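PDB 1RKX: CDP-glucose-4,6-dehydratase from Yersinia pseudotuberculosis, which catalyses the NAD-dependent conversion of CDP-D-glucose to CDP-4-dehydro-6-deoxy-D-glucose by removing water, as a member of the extended short-chain dehydrogenase/reductase family. Local coordinates for the interface of chains A and B and the interface of chains A and C. Residues are numbered along the deposited sequence; one frame, centred on the assembly and turned at random. Chains: chain A/B/C, CDP-glucose-4,6-dehydratase.

Contact 1 and contact 2 belong to the same two-fold A/B interface, with their C-alpha centres about 22 Å apart. Both use helices 100-121 and 156-175, the pair that typically builds the dimer interface in this family. B:Tyr104 and A:Phe175 serve contact 1, and A:Tyr104 and B:Phe175 serve contact 2. Contact 3 joins chain A to chain C through loops and the start of helix 308-314. It lies about 24 Å from contact 2 and about 35 Å from contact 1. In the crystal one subunit touches two partners. The A/B pair fits the family's dimer, while the A/C contact may be only a crystal contact.

Contact 1: the interface of chains A and B. Residues chain A 69, 109, 112-113, 116, 119, 171, 175; chain B 100-101, 104.
The start of helix 100-121 of chain B meets the second half of the same helix of chain A, flanked by the end of A helix 156-175 and the start of A helix 69-79. B:Val101 points both methyl groups into chain A. Its CG1 lies anti to the backbone N (chi1 -178°) and reaches the ring edge of A:Tyr113, 3.6 Å from CE2 and in the ring plane. The amide of A:Gln69 meets the same methyl tip to tip, and A:Gln69 CB lies over the centre of the A:Tyr113 ring, on the face opposite A:Met109 O. B:Val101 CG2 packs on the aliphatic part of A:Glu116, 3.5 Å from its CG. B:Pro100 puts its CG 3.7 Å from CZ of A:Phe175, and its CB beside the phenol end of A:Tyr171. A:Val112 CG2 lies over the ring face of B:Tyr104 near CG, and B:Tyr104 CE1 meets CE1 of A:Tyr171 at 3.9 Å.

No polar bond crosses, but a polar group of chain A backs the proline. The A:Tyr171 hydroxyl OH donates to A:Glu116 OE1 at 2.6 Å. A:Arg119 NE reaches A:Glu116 OE1 at 3.0 Å from the opposite face of the carboxylate. A:Glu116 OE2 takes a salt bridge from A:Arg119 NH2 at 2.7 Å. This side-on grip should fix the carboxylate's rotation. Helices 100-121 and 156-175 of both subunits pack as the family's typical four-helix bundle, and the two-fold repeats this patch.

Contact 2: the interface of chains A and B. Residues chain A 97, 104, 153-156, 159; chain B 170, 174-175.
B:Ser170, on helix 156-175 of chain B, presses into chain A beside the YXXXK motif of the short-chain dehydrogenase/reductase family. A:Asn159 lies within that motif, which ends at the NAD-binding A:Lys161. The serine hydroxyl OG donates to the backbone O of A:Tyr154 at 2.9 Å. It is anti to its own backbone N (chi1 178°), which turns it to the loop before A helix 156-175. The hydroxyl approaches from above the carbonyl plane, 40° out of it. A:Tyr154 is poorly ordered. The serine CB packs on the side-chain amide of A:Asn159, 3.4 Å from its CG, with the A:Tyr104 hydroxyl close by.

One turn on, B:Ser174 puts its CB 3.6 Å from CE2 of the A:Tyr97 ring. Its hydroxyl sits near CD of A:Pro156, the first residue of the A helix. CE2 of B:Phe175 is the ring atom nearest the backbone O of A:Tyr97.

Behind this layer, hydrogen bonds within each chain position the groups. A:Asn159 is held at both ends of its amide. Its OD1 accepts from A:Tyr104 OH at 2.8 Å, and its ND2 donates to the backbone O of A:Gly153 at 3.0 Å, in the carbonyl plane and on a lone pair. This fixes the amide flat against B:Ser170. In chain B, OG of B:Ser174 turns back to the backbone O of B:Ser170 at 2.9 Å. CB of B:Ser174 lies over the centre of the B:Phe175 ring.

Contact 3: the interface of chains A and C. Residues chain A 142-144, 266, 304; chain C 306, 308, 312.
The loop 142-144 of chain A, with A:Lys304 from another loop, meets the loop at C:Asp306 and the start of helix 308-314 of chain C. Both subunits are extended short-chain dehydrogenase/reductases, and this second interface may or may not persist outside the crystal. A:Lys304 runs out extended beyond CG, and its amine NZ donates to the C:Ser308 hydroxyl OG at 2.7 Å. C:Ser308 OG in turn donates to C:Asp306 OD1 at 2.6 Å, on its syn lone pair. The hydroxyl thus accepts from the lysine and donates to the aspartate.

C:Asp306 stands against the indole of A:Trp143. C:Asp306 OD1 lies at the ring edge, in plane, 3.2 Å from A:Trp143 CD1. The carboxylate is turned 86° from the ring. No direct bond joins the pair. Instead, water 1 links the indole NE1 to the backbone O of C:Asp306. The other carboxylate oxygen, OD2, meets A:Gly144 through two waters, water 3 to its backbone N and water 2 to its O. A:Ile142 puts CD1 by the backbone of C:Ser308, and its CG1 lies over one indole face towards the rim.

Further out, the backbone N of C:Ser308 donates to C:Asp306 OD1 at 2.9 Å, so the carboxylate caps the helix start. That helix end would favour its negative charge. A:Lys304 NZ also forms a salt bridge with OD1 of the poorly ordered A:Asp266, at 2.6 Å and from above the carboxylate plane.

Contact 1: the interface of chains A and B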
loop_
_atom_site.group_PDB
_atom_site.type_symbol
_atom_site.label_atom_id
_atom_site.label_comp_id
_atom_site.label_asym_id
_atom_site.label_seq_id
_atom_site.Cartn_x
_atom_site.Cartn_y
_atom_site.Cartn_z
ATOM N N GLN A 69 -37.189 -9.831 1.789
ATOM C CA GLN A 69 -37.076 -8.589 1.027
ATOM C C GLN A 69 -38.337 -7.740 0.995
ATOM O O GLN A 69 -38.288 -6.539 1.266
ATOM C CB GLN A 69 -36.622 -8.876 -0.412
ATOM C CG GLN A 69 -36.483 -7.608 -1.260
ATOM C CD GLN A 69 -35.970 -7.877 -2.668
ATOM O OE1 GLN A 69 -35.700 -9.022 -3.040
ATOM N NE2 GLN A 69 -35.830 -6.814 -3.457
ATOM N N MET A 109 -27.149 -10.212 1.919
ATOM C CA MET A 109 -28.436 -9.919 1.279
ATOM C C MET A 109 -29.351 -9.063 2.154
ATOM O O MET A 109 -30.121 -8.239 1.633
ATOM C CB MET A 109 -29.151 -11.208 0.854
ATOM C CG MET A 109 -28.413 -11.991 -0.243
ATOM S SD MET A 109 -27.891 -10.987 -1.685
ATOM C CE MET A 109 -29.509 -10.415 -2.290
ATOM N N VAL A 112 -28.387 -5.696 1.459
ATOM C CA VAL A 112 -28.854 -5.363 0.112
ATOM C C VAL A 112 -30.357 -5.026 0.137
ATOM O O VAL A 112 -30.784 -4.005 -0.416
ATOM C CB VAL A 112 -28.622 -6.540 -0.875
ATOM C CG1 VAL A 112 -29.358 -6.282 -2.186
ATOM C CG2 VAL A 112 -27.121 -6.701 -1.151
ATOM N N TYR A 113 -31.153 -5.873 0.783
ATOM C CA TYR A 113 -32.599 -5.644 0.865
ATOM C C TYR A 113 -32.942 -4.332 1.580
ATOM O O TYR A 113 -33.883 -3.632 1.202
ATOM C CB TYR A 113 -33.278 -6.809 1.587
ATOM C CG TYR A 113 -33.178 -8.137 0.860
ATOM C CD1 TYR A 113 -33.211 -9.336 1.571
ATOM C CD2 TYR A 113 -33.047 -8.198 -0.533
ATOM C CE1 TYR A 113 -33.112 -10.559 0.930
ATOM C CE2 TYR A 113 -32.953 -9.435 -1.197
ATOM C CZ TYR A 113 -32.985 -10.609 -0.449
ATOM O OH TYR A 113 -32.886 -11.837 -1.061
ATOM N N GLU A 116 -32.029 -1.439 -0.775
ATOM C CA GLU A 116 -32.969 -1.432 -1.895
ATOM C C GLU A 116 -34.298 -0.812 -1.446
ATOM O O GLU A 116 -34.906 -0.022 -2.172
ATOM C CB GLU A 116 -33.212 -2.859 -2.392
ATOM C CG GLU A 116 -34.090 -2.960 -3.639
ATOM C CD GLU A 116 -33.436 -2.388 -4.891
ATOM O OE1 GLU A 116 -32.243 -1.997 -4.854
ATOM O OE2 GLU A 116 -34.125 -2.334 -5.928
ATOM N N ARG A 119 -33.877 2.861 -1.156
ATOM C CA ARG A 119 -33.778 3.413 -2.498
ATOM C C ARG A 119 -35.160 3.693 -3.095
ATOM O O ARG A 119 -35.401 4.758 -3.668
ATOM C CB ARG A 119 -33.013 2.422 -3.388
ATOM C CG ARG A 119 -32.767 2.879 -4.809
ATOM C CD ARG A 119 -31.712 2.004 -5.480
ATOM N NE ARG A 119 -32.228 0.760 -6.050
ATOM C CZ ARG A 119 -32.722 0.651 -7.279
ATOM N NH1 ARG A 119 -32.776 1.712 -8.071
ATOM N NH2 ARG A 119 -33.137 -0.526 -7.729
ATOM N N TYR A 171 -23.894 0.606 -3.518
ATOM C CA TYR A 171 -25.224 1.201 -3.502
ATOM C C TYR A 171 -25.107 2.721 -3.416
ATOM O O TYR A 171 -25.841 3.450 -4.092
ATOM C CB TYR A 171 -26.062 0.677 -2.328
ATOM C CG TYR A 171 -27.103 -0.340 -2.748
ATOM C CD1 TYR A 171 -26.747 -1.663 -3.024
ATOM C CD2 TYR A 171 -28.434 0.035 -2.922
ATOM C CE1 TYR A 171 -27.692 -2.587 -3.465
ATOM C CE2 TYR A 171 -29.393 -0.885 -3.366
ATOM C CZ TYR A 171 -29.015 -2.191 -3.637
ATOM O OH TYR A 171 -29.953 -3.086 -4.099
ATOM N N PHE A 175 -26.596 4.531 -6.459
ATOM C CA PHE A 175 -27.916 5.098 -6.207
ATOM C C PHE A 175 -28.025 6.267 -5.232
ATOM O O PHE A 175 -29.039 6.965 -5.219
ATOM C CB PHE A 175 -28.857 3.974 -5.766
ATOM C CG PHE A 175 -28.758 2.732 -6.623
ATOM C CD1 PHE A 175 -28.258 1.543 -6.095
ATOM C CD2 PHE A 175 -29.158 2.756 -7.960
ATOM C CE1 PHE A 175 -28.155 0.391 -6.885
ATOM C CE2 PHE A 175 -29.063 1.616 -8.757
ATOM C CZ PHE A 175 -28.558 0.427 -8.216
ATOM N N PRO B 100 -30.111 -4.311 -9.256
ATOM C CA PRO B 100 -29.003 -4.572 -8.335
ATOM C C PRO B 100 -29.192 -5.817 -7.451
ATOM O O PRO B 100 -28.275 -6.622 -7.287
ATOM C CB PRO B 100 -28.918 -3.269 -7.531
ATOM C CG PRO B 100 -30.347 -2.776 -7.525
ATOM C CD PRO B 100 -30.760 -3.022 -8.959
ATOM N N VAL B 101 -30.387 -5.985 -6.900
ATOM C CA VAL B 101 -30.662 -7.114 -6.025
ATOM C C VAL B 101 -30.419 -8.454 -6.727
ATOM O O VAL B 101 -29.741 -9.334 -6.186
ATOM C CB VAL B 101 -32.112 -7.042 -5.487
ATOM C CG1 VAL B 101 -32.381 -8.203 -4.533
ATOM C CG2 VAL B 101 -32.331 -5.704 -4.773
ATOM N N TYR B 104 -26.674 -9.123 -7.142
ATOM C CA TYR B 104 -26.035 -9.601 -5.928
ATOM C C TYR B 104 -26.469 -11.019 -5.574
ATOM O O TYR B 104 -25.641 -11.843 -5.192
ATOM C CB TYR B 104 -26.319 -8.664 -4.749
ATOM C CG TYR B 104 -25.411 -7.447 -4.708
ATOM C CD1 TYR B 104 -25.897 -6.174 -5.014
ATOM C CD2 TYR B 104 -24.065 -7.573 -4.362
ATOM C CE1 TYR B 104 -25.063 -5.052 -4.975
ATOM C CE2 TYR B 104 -23.215 -6.461 -4.321
ATOM C CZ TYR B 104 -23.723 -5.203 -4.628
ATOM O OH TYR B 104 -22.894 -4.102 -4.584
#

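Contact 2: the interface of chains A and B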
loop_
_atom_site.group_PDB
_atom_site.type_symbol
_atom_site.label_atom_id
_atom_site.label_comp_id
_atom_site.label_asym_id
_atom_site.label_seq_id
_atom_site.Cartn_x
_atom_site.Cartn_y
_atom_site.Cartn_z
ATOM N N TYR A 97 -19.284 -20.646 11.108
ATOM C CA TYR A 97 -18.565 -21.815 10.598
ATOM C C TYR A 97 -19.512 -22.983 10.330
ATOM O O TYR A 97 -19.301 -23.771 9.407
ATOM C CB TYR A 97 -17.465 -22.239 11.579
ATOM C CG TYR A 97 -16.198 -21.418 11.456
ATOM C CD1 TYR A 97 -15.810 -20.525 12.458
ATOM C CD2 TYR A 97 -15.382 -21.541 10.335
ATOM C CE1 TYR A 97 -14.627 -19.777 12.341
ATOM C CE2 TYR A 97 -14.208 -20.803 10.208
ATOM C CZ TYR A 97 -13.835 -19.928 11.208
ATOM O OH TYR A 97 -12.664 -19.219 11.071
ATOM N N TYR A 104 -24.141 -15.332 5.361
ATOM C CA TYR A 104 -24.049 -14.492 4.179
ATOM C C TYR A 104 -25.408 -13.943 3.758
ATOM O O TYR A 104 -25.521 -12.769 3.379
ATOM C CB TYR A 104 -23.427 -15.260 3.018
ATOM C CG TYR A 104 -21.915 -15.300 3.064
ATOM C CD1 TYR A 104 -21.234 -16.474 3.397
ATOM C CD2 TYR A 104 -21.166 -14.160 2.783
ATOM C CE1 TYR A 104 -19.848 -16.512 3.443
ATOM C CE2 TYR A 104 -19.770 -14.179 2.835
ATOM C CZ TYR A 104 -19.118 -15.362 3.164
ATOM O OH TYR A 104 -17.742 -15.394 3.211
ATOM N N GLY A 153 -11.835 -10.656 5.511
ATOM C CA GLY A 153 -12.347 -11.444 6.615
ATOM C C GLY A 153 -12.057 -12.916 6.397
ATOM O O GLY A 153 -12.330 -13.460 5.326
ATOM N N TYR A 154 -11.511 -13.564 7.416
ATOM C CA TYR A 154 -11.161 -14.981 7.356
ATOM C C TYR A 154 -12.400 -15.878 7.454
ATOM O O TYR A 154 -12.693 -16.647 6.536
ATOM C CB TYR A 154 -10.201 -15.304 8.507
ATOM C CG TYR A 154 -9.601 -16.690 8.477
ATOM C CD1 TYR A 154 -8.504 -16.982 7.661
ATOM C CD2 TYR A 154 -10.110 -17.707 9.286
ATOM C CE1 TYR A 154 -7.924 -18.254 7.659
ATOM C CE2 TYR A 154 -9.537 -18.983 9.288
ATOM C CZ TYR A 154 -8.445 -19.246 8.476
ATOM O OH TYR A 154 -7.868 -20.494 8.498
ATOM N N ASP A 155 -13.117 -15.772 8.573
ATOM C CA ASP A 155 -14.316 -16.568 8.816
ATOM C C ASP A 155 -15.509 -15.970 8.076
ATOM O O ASP A 155 -15.485 -14.801 7.698
ATOM C CB ASP A 155 -14.627 -16.595 10.310
ATOM C CG ASP A 155 -14.864 -15.208 10.868
ATOM O OD1 ASP A 155 -13.869 -14.498 11.128
ATOM O OD2 ASP A 155 -16.043 -14.825 11.027
ATOM N N PRO A 156 -16.574 -16.765 7.869
ATOM C CA PRO A 156 -17.777 -16.299 7.172
ATOM C C PRO A 156 -18.391 -15.027 7.754
ATOM O O PRO A 156 -18.853 -14.162 6.997
ATOM C CB PRO A 156 -18.710 -17.501 7.270
ATOM C CG PRO A 156 -17.753 -18.651 7.207
ATOM C CD PRO A 156 -16.673 -18.209 8.157
ATOM N N ASN A 159 -15.976 -12.098 6.994
ATOM C CA ASN A 159 -16.024 -11.904 5.553
ATOM C C ASN A 159 -17.361 -11.329 5.074
ATOM O O ASN A 159 -17.396 -10.495 4.162
ATOM C CB ASN A 159 -15.731 -13.226 4.840
ATOM C CG ASN A 159 -15.422 -13.034 3.374
ATOM O OD1 ASN A 159 -16.297 -13.152 2.520
ATOM N ND2 ASN A 159 -14.164 -12.714 3.072
ATOM N N SER B 170 -13.011 -16.654 1.830
ATOM C CA SER B 170 -13.443 -17.137 3.138
ATOM C C SER B 170 -13.783 -18.624 3.117
ATOM O O SER B 170 -13.419 -19.350 4.041
ATOM C CB SER B 170 -14.656 -16.357 3.646
ATOM O OG SER B 170 -15.089 -16.878 4.902
ATOM N N SER B 174 -11.881 -21.201 5.445
ATOM C CA SER B 174 -12.690 -21.883 6.444
ATOM C C SER B 174 -12.967 -23.360 6.187
ATOM O O SER B 174 -12.938 -24.164 7.119
ATOM C CB SER B 174 -14.030 -21.164 6.599
ATOM O OG SER B 174 -13.850 -19.780 6.856
ATOM N N PHE B 175 -13.231 -23.718 4.934
ATOM C CA PHE B 175 -13.582 -25.098 4.616
ATOM C C PHE B 175 -12.679 -25.876 3.663
ATOM O O PHE B 175 -12.757 -27.106 3.606
ATOM C CB PHE B 175 -15.017 -25.122 4.091
ATOM C CG PHE B 175 -15.975 -24.309 4.924
ATOM C CD1 PHE B 175 -16.577 -23.163 4.400
ATOM C CD2 PHE B 175 -16.268 -24.677 6.237
ATOM C CE1 PHE B 175 -17.453 -22.398 5.173
ATOM C CE2 PHE B 175 -17.144 -23.920 7.019
ATOM C CZ PHE B 175 -17.739 -22.778 6.485
#

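Contact 3: the interface of chains A and C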
loop_
_atom_site.group_PDB
_atom_site.type_symbol
_atom_site.label_atom_id
_atom_site.label_comp_id
_atom_site.label_asym_id
_atom_site.label_seq_id
_atom_site.Cartn_x
_atom_site.Cartn_y
_atom_site.Cartn_z
ATOM N N ILE A 142 0.291 -5.416 14.518
ATOM C CA ILE A 142 0.080 -4.598 15.703
ATOM C C ILE A 142 -0.649 -3.271 15.506
ATOM O O ILE A 142 -1.087 -2.674 16.487
ATOM C CB ILE A 142 1.426 -4.269 16.364
ATOM C CG1 ILE A 142 2.282 -3.457 15.383
ATOM C CG2 ILE A 142 2.139 -5.555 16.768
ATOM C CD1 ILE A 142 3.613 -3.006 15.941
ATOM N N TRP A 143 -0.784 -2.814 14.262
ATOM C CA TRP A 143 -1.407 -1.518 13.984
ATOM C C TRP A 143 -2.925 -1.466 13.821
ATOM O O TRP A 143 -3.546 -2.404 13.318
ATOM C CB TRP A 143 -0.743 -0.900 12.745
ATOM C CG TRP A 143 0.732 -0.625 12.937
ATOM C CD1 TRP A 143 1.294 0.212 13.857
ATOM C CD2 TRP A 143 1.815 -1.181 12.184
ATOM N NE1 TRP A 143 2.663 0.213 13.720
ATOM C CE2 TRP A 143 3.010 -0.633 12.704
ATOM C CE3 TRP A 143 1.894 -2.089 11.121
ATOM C CZ2 TRP A 143 4.270 -0.966 12.196
ATOM C CZ3 TRP A 143 3.149 -2.420 10.616
ATOM C CH2 TRP A 143 4.317 -1.856 11.157
ATOM N N GLY A 144 -3.514 -0.351 14.245
ATOM C CA GLY A 144 -4.950 -0.174 14.124
ATOM C C GLY A 144 -5.276 0.129 12.677
ATOM O O GLY A 144 -4.557 0.888 12.020
ATOM N N ASP A 266 -5.958 3.337 22.692
ATOM C CA ASP A 266 -5.076 2.197 22.927
ATOM C C ASP A 266 -4.427 2.212 24.307
ATOM O O ASP A 266 -4.089 1.161 24.850
ATOM C CB ASP A 266 -3.986 2.129 21.855
ATOM C CG ASP A 266 -3.349 0.750 21.758
ATOM O OD1 ASP A 266 -2.273 0.630 21.133
ATOM O OD2 ASP A 266 -3.928 -0.219 22.300
ATOM N N LYS A 304 -7.304 -4.041 16.204
ATOM C CA LYS A 304 -7.708 -2.749 16.732
ATOM C C LYS A 304 -7.918 -1.764 15.585
ATOM O O LYS A 304 -7.504 -2.013 14.448
ATOM C CB LYS A 304 -6.675 -2.208 17.731
ATOM C CG LYS A 304 -5.347 -1.812 17.141
ATOM C CD LYS A 304 -4.433 -1.244 18.221
ATOM C CE LYS A 304 -3.106 -0.803 17.631
ATOM N NZ LYS A 304 -2.210 -0.218 18.653
ATOM N N ASP C 306 2.594 6.385 14.821
ATOM C CA ASP C 306 1.899 5.297 15.490
ATOM C C ASP C 306 3.025 4.592 16.240
ATOM O O ASP C 306 3.967 4.096 15.617
ATOM C CB ASP C 306 1.282 4.341 14.476
ATOM C CG ASP C 306 0.529 3.208 15.140
ATOM O OD1 ASP C 306 1.093 2.557 16.045
ATOM O OD2 ASP C 306 -0.630 2.968 14.751
ATOM N N SER C 308 2.761 1.839 18.255
ATOM C CA SER C 308 2.306 0.532 18.723
ATOM C C SER C 308 3.476 -0.443 18.824
ATOM O O SER C 308 3.512 -1.286 19.719
ATOM C CB SER C 308 1.251 -0.038 17.769
ATOM O OG SER C 308 0.103 0.791 17.717
ATOM N N MET C 312 4.292 -2.515 22.083
ATOM C CA MET C 312 4.130 -3.962 22.009
ATOM C C MET C 312 5.411 -4.790 22.022
ATOM O O MET C 312 5.414 -5.912 22.530
ATOM C CB MET C 312 3.332 -4.331 20.756
ATOM C CG MET C 312 1.958 -3.681 20.675
ATOM S SD MET C 312 0.890 -4.205 22.019
ATOM C CE MET C 312 0.230 -5.726 21.323
HETATM O O HOH W 1 4.315 1.366 15.559
HETATM O O HOH W 2 -2.065 2.394 12.294
HETATM O O HOH W 3 -2.387 1.542 15.854
#